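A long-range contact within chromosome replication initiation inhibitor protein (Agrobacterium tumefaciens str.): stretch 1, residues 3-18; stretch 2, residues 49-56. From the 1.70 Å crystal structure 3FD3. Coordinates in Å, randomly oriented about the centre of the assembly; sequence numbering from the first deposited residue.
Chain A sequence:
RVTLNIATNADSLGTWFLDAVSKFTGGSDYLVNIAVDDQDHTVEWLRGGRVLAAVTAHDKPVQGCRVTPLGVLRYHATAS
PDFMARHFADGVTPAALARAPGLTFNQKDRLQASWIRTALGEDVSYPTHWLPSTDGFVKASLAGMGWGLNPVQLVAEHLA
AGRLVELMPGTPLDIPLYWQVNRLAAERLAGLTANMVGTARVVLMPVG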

# COMPACT_ATOMS: atom_id res chain seq x y z
N THR A 3 -17.33 15.18 -5.00
CA THR A 3 -16.13 14.35 -4.92
C THR A 3 -14.99 14.95 -5.74
O THR A 3 -15.18 15.25 -6.92
CB THR A 3 -16.41 12.94 -5.39
OG1 THR A 3 -17.39 12.35 -4.52
CG2 THR A 3 -15.11 12.09 -5.36
N LEU A 4 -13.83 15.11 -5.10
CA LEU A 4 -12.62 15.66 -5.71
C LEU A 4 -11.69 14.54 -6.11
O LEU A 4 -11.26 13.76 -5.26
CB LEU A 4 -11.89 16.57 -4.71
CG LEU A 4 -12.67 17.73 -4.12
CD1 LEU A 4 -11.77 18.55 -3.23
CD2 LEU A 4 -13.26 18.58 -5.27
N ASN A 5 -11.38 14.47 -7.40
CA ASN A 5 -10.37 13.51 -7.92
C ASN A 5 -8.94 14.07 -7.79
O ASN A 5 -8.60 15.09 -8.42
CB ASN A 5 -10.66 13.21 -9.39
CG ASN A 5 -12.03 12.60 -9.62
OD1 ASN A 5 -12.60 11.95 -8.75
ND2 ASN A 5 -12.59 12.84 -10.81
N ILE A 6 -8.10 13.40 -7.00
CA ILE A 6 -6.75 13.83 -6.69
C ILE A 6 -5.81 12.64 -6.89
O ILE A 6 -6.17 11.51 -6.59
CB ILE A 6 -6.65 14.32 -5.23
CG1 ILE A 6 -7.64 15.43 -4.94
CG2 ILE A 6 -5.22 14.82 -4.87
CD1 ILE A 6 -7.88 15.56 -3.39
N ALA A 7 -4.64 12.88 -7.45
CA ALA A 7 -3.66 11.84 -7.70
C ALA A 7 -2.48 12.02 -6.75
O ALA A 7 -2.17 13.13 -6.31
CB ALA A 7 -3.17 11.86 -9.16
N THR A 8 -1.83 10.89 -6.43
CA THR A 8 -0.60 10.91 -5.63
C THR A 8 0.24 9.72 -6.05
O THR A 8 -0.31 8.71 -6.55
CB THR A 8 -0.87 10.82 -4.11
OG1 THR A 8 0.39 10.82 -3.41
CG2 THR A 8 -1.65 9.56 -3.72
N ASN A 9 1.55 9.85 -5.87
CA ASN A 9 2.44 8.71 -5.95
C ASN A 9 2.25 7.83 -4.72
O ASN A 9 1.83 8.31 -3.66
CB ASN A 9 3.92 9.14 -6.12
CG ASN A 9 4.45 10.05 -4.95
OD1 ASN A 9 3.72 10.84 -4.37
ND2 ASN A 9 5.75 10.00 -4.71
N ALA A 10 2.58 6.55 -4.84
CA ALA A 10 2.42 5.62 -3.71
C ALA A 10 3.22 6.04 -2.49
O ALA A 10 2.79 5.87 -1.35
CB ALA A 10 2.82 4.17 -4.11
N ASP A 11 4.44 6.51 -2.72
CA ASP A 11 5.33 6.83 -1.59
C ASP A 11 4.78 8.02 -0.77
O ASP A 11 4.92 8.03 0.45
CB ASP A 11 6.75 7.08 -2.06
CG ASP A 11 7.44 5.82 -2.57
OD1 ASP A 11 7.10 4.71 -2.09
OD2 ASP A 11 8.32 5.92 -3.46
N SER A 12 4.13 8.99 -1.40
CA SER A 12 3.45 10.04 -0.62
C SER A 12 2.21 9.51 0.10
O SER A 12 1.95 9.90 1.26
CB SER A 12 3.09 11.25 -1.49
OG SER A 12 4.26 11.93 -1.93
N LEU A 13 1.44 8.65 -0.56
CA LEU A 13 0.27 8.03 0.12
C LEU A 13 0.73 7.22 1.33
O LEU A 13 0.04 7.15 2.35
CB LEU A 13 -0.54 7.15 -0.84
CG LEU A 13 -1.82 6.53 -0.29
CD1 LEU A 13 -2.74 7.65 0.19
CD2 LEU A 13 -2.46 5.67 -1.37
N GLY A 14 1.89 6.58 1.24
CA GLY A 14 2.40 5.79 2.34
C GLY A 14 3.01 6.59 3.48
O GLY A 14 3.36 5.99 4.50
N THR A 15 3.15 7.91 3.30
CA THR A 15 3.77 8.78 4.27
C THR A 15 2.80 9.90 4.71
O THR A 15 1.97 9.67 5.61
CB THR A 15 5.16 9.30 3.78
OG1 THR A 15 5.04 9.89 2.48
CG2 THR A 15 6.21 8.11 3.72
N TRP A 16 2.81 11.02 4.00
CA TRP A 16 2.24 12.31 4.45
C TRP A 16 0.93 12.73 3.79
O TRP A 16 0.24 13.63 4.30
CB TRP A 16 3.28 13.43 4.26
CG TRP A 16 3.55 13.74 2.81
CD1 TRP A 16 4.39 13.06 1.95
CD2 TRP A 16 2.94 14.75 2.03
NE1 TRP A 16 4.36 13.63 0.70
CE2 TRP A 16 3.47 14.67 0.71
CE3 TRP A 16 2.01 15.76 2.32
CZ2 TRP A 16 3.08 15.53 -0.31
CZ3 TRP A 16 1.64 16.61 1.31
CH2 TRP A 16 2.16 16.49 0.01
N PHE A 17 0.57 12.12 2.66
CA PHE A 17 -0.51 12.66 1.83
C PHE A 17 -1.86 12.70 2.55
O PHE A 17 -2.57 13.73 2.49
CB PHE A 17 -0.61 11.82 0.55
CG PHE A 17 -1.72 12.22 -0.41
CD1 PHE A 17 -1.56 13.23 -1.32
CD2 PHE A 17 -2.91 11.53 -0.41
CE1 PHE A 17 -2.58 13.56 -2.21
CE2 PHE A 17 -3.91 11.86 -1.31
CZ PHE A 17 -3.73 12.87 -2.19
N LEU A 18 -2.20 11.61 3.24
CA LEU A 18 -3.48 11.53 3.94
C LEU A 18 -3.52 12.43 5.16
O LEU A 18 -4.60 12.90 5.52
CB LEU A 18 -3.83 10.09 4.34
CG LEU A 18 -4.22 9.19 3.18
CD1 LEU A 18 -4.52 7.74 3.70
CD2 LEU A 18 -5.40 9.78 2.42
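Stretch 2, residues 49-56: GRVLAAVT

Stretch 2 lies alongside the strand that opens stretch 1 and runs in the same direction: the axes of strands 3-8 and 53-56 diverge by 6° and approach to 4.6 Å, the spacing of neighbouring strands in a parallel sheet. Gly 49 leaves a preceding helix through a Schellman motif, with phi/psi of 66/19, a positive phi that favours glycine. Arg 50, Val 51 and Leu 52 form the link to the strand, and from Ala 53 to Thr 56 the backbone is extended.

Register follows from the CA atoms. CA of Ala 7 lies 4.4 Å from CA of Ala 54, a parallel bridge, and CA of Thr 8 is 4.8 Å from CA of Val 55.

Three backbone hydrogen bonds fix this register. Leu 52 N donates to Asn 5 O at 2.8 Å with an N-H...O angle of 164°; Ala 7 N donates to Ala 53 O at 2.9 Å and 162°; Val 55 N donates to Ala 7 O at 3.0 Å and 153°. Ala 7 thus uses both its amide and its carbonyl, bonding to the residues that flank Ala 54, as parallel pairing requires. Two CA-H...O contacts supplement them: Ile 6 CA to Ala 53 O at 3.3 Å and Ala 54 CA to Ala 7 O at 3.2 Å. The exception is Ala 53 N, which the contact buries without a partner anywhere in the model; it lies 3.7 Å from Asn 5 O, the acceptor already bonded to Leu 52 N.

At the open end of the pairing, water 1 accepts from Asn 5 ND2 at 3.1 Å and donates to Gly 49 O at 2.9 Å, so a single solvent molecule bridges the two stretches.

The side chains pack beside this ladder. CB of Ala 7 meets CB of Ala 54 at 3.7 Å and CG1 of Val 51 at 4.1 Å. Val 55, the residue most covered by the other stretch, points toward the turn and helical segments that follow the first strand. Its CG2 is 3.8 Å from Phe 17 CD1, at the ring edge, and 3.9 Å from Trp 16 CH2, while its CG1 lies 3.6 Å from Ser 12 OG and 3.7 Å from Asn 9 OD1.

Those polar atoms are satisfied within stretch 1: Ser 12 OG donates to OD1 of the N-cap residue Asn 9 at 2.7 Å and accepts a weak bond from Trp 16 NE1 at 3.1 Å and 129°. The valine methyl can therefore approach them without leaving either unpaired.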

# COMPACT_ATOMS: atom_id res chain seq x y z
N GLY A 49 -8.35 16.12 -17.57
CA GLY A 49 -9.30 16.45 -16.51
C GLY A 49 -9.79 15.26 -15.69
O GLY A 49 -10.82 15.36 -15.03
N ARG A 50 -9.06 14.14 -15.73
CA ARG A 50 -9.44 12.96 -14.95
C ARG A 50 -9.13 13.12 -13.46
O ARG A 50 -9.75 12.47 -12.63
CB ARG A 50 -8.76 11.70 -15.52
CG ARG A 50 -9.33 11.29 -16.91
CD ARG A 50 -8.76 10.00 -17.43
NE ARG A 50 -8.84 8.89 -16.48
CZ ARG A 50 -8.32 7.68 -16.66
NH1 ARG A 50 -7.68 7.37 -17.79
NH2 ARG A 50 -8.43 6.75 -15.71
N VAL A 51 -8.16 13.96 -13.13
CA VAL A 51 -7.96 14.46 -11.78
C VAL A 51 -7.82 15.98 -11.82
O VAL A 51 -7.38 16.56 -12.83
CB VAL A 51 -6.72 13.83 -11.06
CG1 VAL A 51 -6.86 12.29 -10.93
CG2 VAL A 51 -5.42 14.21 -11.76
N LEU A 52 -8.16 16.63 -10.70
CA LEU A 52 -8.07 18.09 -10.57
C LEU A 52 -6.75 18.56 -9.98
O LEU A 52 -6.41 19.74 -10.09
CB LEU A 52 -9.21 18.61 -9.69
CG LEU A 52 -10.58 18.42 -10.29
CD1 LEU A 52 -11.66 18.98 -9.34
CD2 LEU A 52 -10.63 19.11 -11.64
N ALA A 53 -6.05 17.67 -9.32
CA ALA A 53 -4.84 18.02 -8.60
C ALA A 53 -4.04 16.77 -8.33
O ALA A 53 -4.58 15.64 -8.34
CB ALA A 53 -5.15 18.71 -7.26
N ALA A 54 -2.74 16.96 -8.13
CA ALA A 54 -1.84 15.82 -7.96
C ALA A 54 -0.56 16.22 -7.24
O ALA A 54 -0.02 17.30 -7.49
CB ALA A 54 -1.49 15.19 -9.30
N VAL A 55 -0.10 15.31 -6.37
CA VAL A 55 1.26 15.28 -5.88
C VAL A 55 2.03 14.46 -6.90
O VAL A 55 1.67 13.30 -7.20
CB VAL A 55 1.37 14.64 -4.46
CG1 VAL A 55 2.86 14.40 -4.07
CG2 VAL A 55 0.64 15.49 -3.43
N THR A 56 3.09 15.05 -7.43
CA THR A 56 3.88 14.42 -8.50
C THR A 56 5.34 14.83 -8.41
O THR A 56 5.66 15.91 -7.92
CB THR A 56 3.31 14.79 -9.87
OG1 THR A 56 4.10 14.21 -10.90
CG2 THR A 56 3.27 16.31 -10.04
O HOH W 1 -11.36 15.28 -12.23